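PDB 4QPV: uncharacterized protein from Staphylococcus aureus subsp. aureus Mu50, which is of unknown function and belongs to the DUF1672 family, whose unique fold is built on a kinked-helix-beta-beta-beta repeat. Local coordinates for residues 151-159 against 223-231. Residues are numbered along the deposited sequence; the frame is centred on the assembly and turned at random.
Sequences KYKYTGYTE and TTLFSTKDN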
loop_
_atom_site.group_PDB
_atom_site.type_symbol
_atom_site.label_atom_id
_atom_site.label_comp_id
_atom_site.label_asym_id
_atom_site.label_seq_id
_atom_site.Cartn_x
_atom_site.Cartn_y
_atom_site.Cartn_z
ATOM N N LYS A 151 -19.339 4.417 15.611
ATOM C CA LYS A 151 -20.678 3.970 15.240
ATOM C C LYS A 151 -20.658 2.526 14.694
ATOM O O LYS A 151 -21.511 1.739 15.092
ATOM C CB LYS A 151 -21.304 4.916 14.197
ATOM C CG LYS A 151 -22.778 4.589 13.914
ATOM C CD LYS A 151 -23.377 5.404 12.791
ATOM C CE LYS A 151 -24.854 5.094 12.655
ATOM N NZ LYS A 151 -25.424 5.677 11.408
ATOM N N TYR A 152 -19.725 2.206 13.781
ATOM C CA TYR A 152 -19.676 0.882 13.145
ATOM C C TYR A 152 -18.643 -0.056 13.764
ATOM O O TYR A 152 -18.392 -1.147 13.232
ATOM C CB TYR A 152 -19.500 1.009 11.633
ATOM C CG TYR A 152 -20.719 1.651 11.001
ATOM C CD1 TYR A 152 -21.945 0.984 10.960
ATOM C CD2 TYR A 152 -20.665 2.951 10.499
ATOM C CE1 TYR A 152 -23.077 1.583 10.410
ATOM C CE2 TYR A 152 -21.798 3.570 9.965
ATOM C CZ TYR A 152 -22.999 2.879 9.914
ATOM O OH TYR A 152 -24.104 3.487 9.373
ATOM N N LYS A 153 -18.140 0.325 14.954
ATOM C CA LYS A 153 -17.317 -0.499 15.823
ATOM C C LYS A 153 -16.120 -1.138 15.101
ATOM O O LYS A 153 -16.040 -2.367 14.978
ATOM C CB LYS A 153 -18.195 -1.595 16.469
ATOM C CG LYS A 153 -19.337 -1.035 17.325
ATOM C CD LYS A 153 -20.222 -2.138 17.851
ATOM C CE LYS A 153 -21.337 -1.634 18.761
ATOM N NZ LYS A 153 -22.339 -0.824 18.026
ATOM N N TYR A 154 -15.204 -0.308 14.619
ATOM C CA TYR A 154 -14.007 -0.816 13.955
ATOM C C TYR A 154 -12.806 0.100 14.244
ATOM O O TYR A 154 -12.944 1.210 14.761
ATOM C CB TYR A 154 -14.227 -0.970 12.404
ATOM C CG TYR A 154 -14.502 0.335 11.671
ATOM C CD1 TYR A 154 -13.461 1.209 11.334
ATOM C CD2 TYR A 154 -15.791 0.674 11.275
ATOM C CE1 TYR A 154 -13.713 2.425 10.695
ATOM C CE2 TYR A 154 -16.060 1.903 10.666
ATOM C CZ TYR A 154 -15.017 2.762 10.352
ATOM O OH TYR A 154 -15.310 3.960 9.749
ATOM N N THR A 155 -11.634 -0.383 13.879
ATOM C CA THR A 155 -10.365 0.347 13.833
ATOM C C THR A 155 -9.708 -0.063 12.539
ATOM O O THR A 155 -10.105 -1.060 11.924
ATOM C CB THR A 155 -9.445 0.020 15.056
ATOM O OG1 THR A 155 -8.958 -1.314 14.921
ATOM C CG2 THR A 155 -10.124 0.212 16.414
ATOM N N GLY A 156 -8.654 0.627 12.164
ATOM C CA GLY A 156 -7.855 0.178 11.038
ATOM C C GLY A 156 -6.588 -0.430 11.611
ATOM O O GLY A 156 -6.510 -0.718 12.809
ATOM N N TYR A 157 -5.564 -0.599 10.776
ATOM C CA TYR A 157 -4.228 -0.958 11.273
ATOM C C TYR A 157 -3.667 0.232 12.046
ATOM O O TYR A 157 -4.168 1.333 11.859
ATOM C CB TYR A 157 -3.319 -1.149 10.054
ATOM C CG TYR A 157 -3.341 -2.484 9.363
ATOM C CD1 TYR A 157 -2.631 -3.571 9.881
ATOM C CD2 TYR A 157 -3.886 -2.613 8.087
ATOM C CE1 TYR A 157 -2.559 -4.783 9.191
ATOM C CE2 TYR A 157 -3.821 -3.817 7.389
ATOM C CZ TYR A 157 -3.148 -4.892 7.939
ATOM O OH TYR A 157 -3.052 -6.035 7.204
ATOM N N THR A 158 -2.585 0.076 12.800
ATOM C CA THR A 158 -1.896 1.235 13.366
ATOM C C THR A 158 -0.999 1.836 12.268
ATOM O O THR A 158 -0.634 1.140 11.298
ATOM C CB THR A 158 -1.032 0.863 14.589
ATOM O OG1 THR A 158 0.051 0.010 14.144
ATOM C CG2 THR A 158 -1.844 0.219 15.719
ATOM N N GLU A 159 -0.598 3.095 12.447
ATOM C CA GLU A 159 0.296 3.749 11.500
ATOM C C GLU A 159 1.640 2.999 11.446
ATOM O O GLU A 159 2.179 2.804 10.354
ATOM C CB GLU A 159 0.492 5.233 11.872
ATOM C CG GLU A 159 -0.761 6.068 11.663
ATOM C CD GLU A 159 -0.566 7.571 11.747
ATOM O OE1 GLU A 159 -0.085 8.162 10.752
ATOM O OE2 GLU A 159 -0.925 8.164 12.790
ATOM N N THR A 223 -11.116 -1.233 1.839
ATOM C CA THR A 223 -10.881 -0.948 3.261
ATOM C C THR A 223 -10.257 -2.172 3.975
ATOM O O THR A 223 -10.380 -3.309 3.501
ATOM C CB THR A 223 -12.138 -0.441 4.007
ATOM O OG1 THR A 223 -13.075 -1.519 4.202
ATOM C CG2 THR A 223 -12.779 0.808 3.351
ATOM N N THR A 224 -9.581 -1.910 5.106
ATOM C CA THR A 224 -8.921 -2.921 5.953
ATOM C C THR A 224 -9.377 -2.605 7.363
ATOM O O THR A 224 -8.664 -1.952 8.130
ATOM C CB THR A 224 -7.373 -2.891 5.788
ATOM O OG1 THR A 224 -6.880 -1.597 6.168
ATOM C CG2 THR A 224 -6.914 -3.255 4.358
ATOM N N LEU A 225 -10.628 -2.959 7.666
ATOM C CA LEU A 225 -11.201 -2.645 8.980
ATOM C C LEU A 225 -11.222 -3.864 9.890
ATOM O O LEU A 225 -11.457 -4.988 9.451
ATOM C CB LEU A 225 -12.621 -2.078 8.837
ATOM C CG LEU A 225 -12.776 -0.920 7.834
ATOM C CD1 LEU A 225 -14.234 -0.453 7.780
ATOM C CD2 LEU A 225 -11.824 0.267 8.185
ATOM N N PHE A 226 -10.974 -3.618 11.167
ATOM C CA PHE A 226 -10.955 -4.651 12.200
ATOM C C PHE A 226 -12.080 -4.369 13.193
ATOM O O PHE A 226 -12.090 -3.317 13.850
ATOM C CB PHE A 226 -9.582 -4.661 12.890
ATOM C CG PHE A 226 -8.424 -4.933 11.955
ATOM C CD1 PHE A 226 -7.828 -3.893 11.233
ATOM C CD2 PHE A 226 -7.919 -6.225 11.802
ATOM C CE1 PHE A 226 -6.743 -4.145 10.383
ATOM C CE2 PHE A 226 -6.784 -6.461 11.009
ATOM C CZ PHE A 226 -6.210 -5.419 10.302
ATOM N N SER A 227 -13.047 -5.291 13.301
ATOM C CA SER A 227 -14.140 -5.122 14.248
ATOM C C SER A 227 -13.613 -4.990 15.691
ATOM O O SER A 227 -12.621 -5.630 16.041
ATOM C CB SER A 227 -15.091 -6.309 14.169
ATOM O OG SER A 227 -16.140 -6.167 15.108
ATOM N N THR A 228 -14.287 -4.196 16.523
ATOM C CA THR A 228 -13.933 -4.091 17.946
ATOM C C THR A 228 -14.820 -5.045 18.766
ATOM O O THR A 228 -14.679 -5.103 19.988
ATOM C CB THR A 228 -14.029 -2.643 18.475
ATOM O OG1 THR A 228 -15.364 -2.183 18.326
ATOM C CG2 THR A 228 -13.052 -1.686 17.785
ATOM N N LYS A 229 -15.729 -5.788 18.107
ATOM C CA LYS A 229 -16.600 -6.779 18.774
ATOM C C LYS A 229 -15.787 -7.962 19.267
ATOM O O LYS A 229 -14.991 -8.503 18.506
ATOM C CB LYS A 229 -17.688 -7.330 17.830
ATOM C CG LYS A 229 -18.657 -6.301 17.273
ATOM C CD LYS A 229 -19.610 -6.984 16.305
ATOM C CE LYS A 229 -20.660 -6.045 15.771
ATOM N NZ LYS A 229 -21.649 -6.773 14.929
ATOM N N ASP A 230 -16.047 -8.423 20.498
ATOM C CA ASP A 230 -15.369 -9.619 21.013
ATOM C C ASP A 230 -15.889 -10.864 20.277
ATOM O O ASP A 230 -15.159 -11.834 20.120
ATOM C CB ASP A 230 -15.596 -9.768 22.534
ATOM C CG ASP A 230 -15.278 -8.540 23.374
ATOM O OD1 ASP A 230 -14.200 -7.930 23.160
ATOM O OD2 ASP A 230 -16.094 -8.202 24.262
ATOM N N ASN A 231 -17.129 -10.792 19.767
ATOM C CA ASN A 231 -17.827 -11.906 19.127
ATOM C C ASN A 231 -18.147 -11.651 17.641
ATOM O O ASN A 231 -19.209 -12.068 17.172
ATOM C CB ASN A 231 -19.136 -12.151 19.906
ATOM C CG ASN A 231 -20.104 -10.970 19.890
ATOM O OD1 ASN A 231 -19.756 -9.826 19.547
ATOM N ND2 ASN A 231 -21.352 -11.224 20.228
HETATM O O HOH W 1 -17.705 -4.357 14.081
HETATM O O HOH W 2 -10.236 -3.368 16.262
#
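T155 and F226 form the hydrogen-bonded pair of a short antiparallel ladder: F226 N gives a nearly straight bond to T155 O (2.8 Å, 168° at the hydrogen), and T155 N returns one to F226 O at 3.0 Å. A third bond, T228 N to K153 O (3.0 Å), reaches its acceptor from well above the carbonyl plane. Water 1, 2.7 Å from K153 O and 2.6 Å from S227 OG, bridges the two; that hydroxyl, turned anti to its own N (chi1 179°), accepts from K229 N in an ST turn. Water 2 bridges F226 O and T155 OG1.

L225 CD1 sits over the face of the Y154 ring, 3.8 Å from its centroid and close to the ring normal, a CH-pi contact. Past G156, F226 turns its CZ edge onto the face of Y157 in a T-shaped pair (centroids 5.0 Å apart, planes at 76°), while T224 OG1 lies at the Y157 ring edge. T155 CG2 meets T228 CG2 at 3.7 Å.

Strand 154-155 thus extends the mixed sheet along 220-227, whose parallel neighbour 259-265 brings I264 against Y154 and L225. Y154 OH bonds to L145 O in helix 135-147; I269 of strand 268-270 touches Y157 and F226.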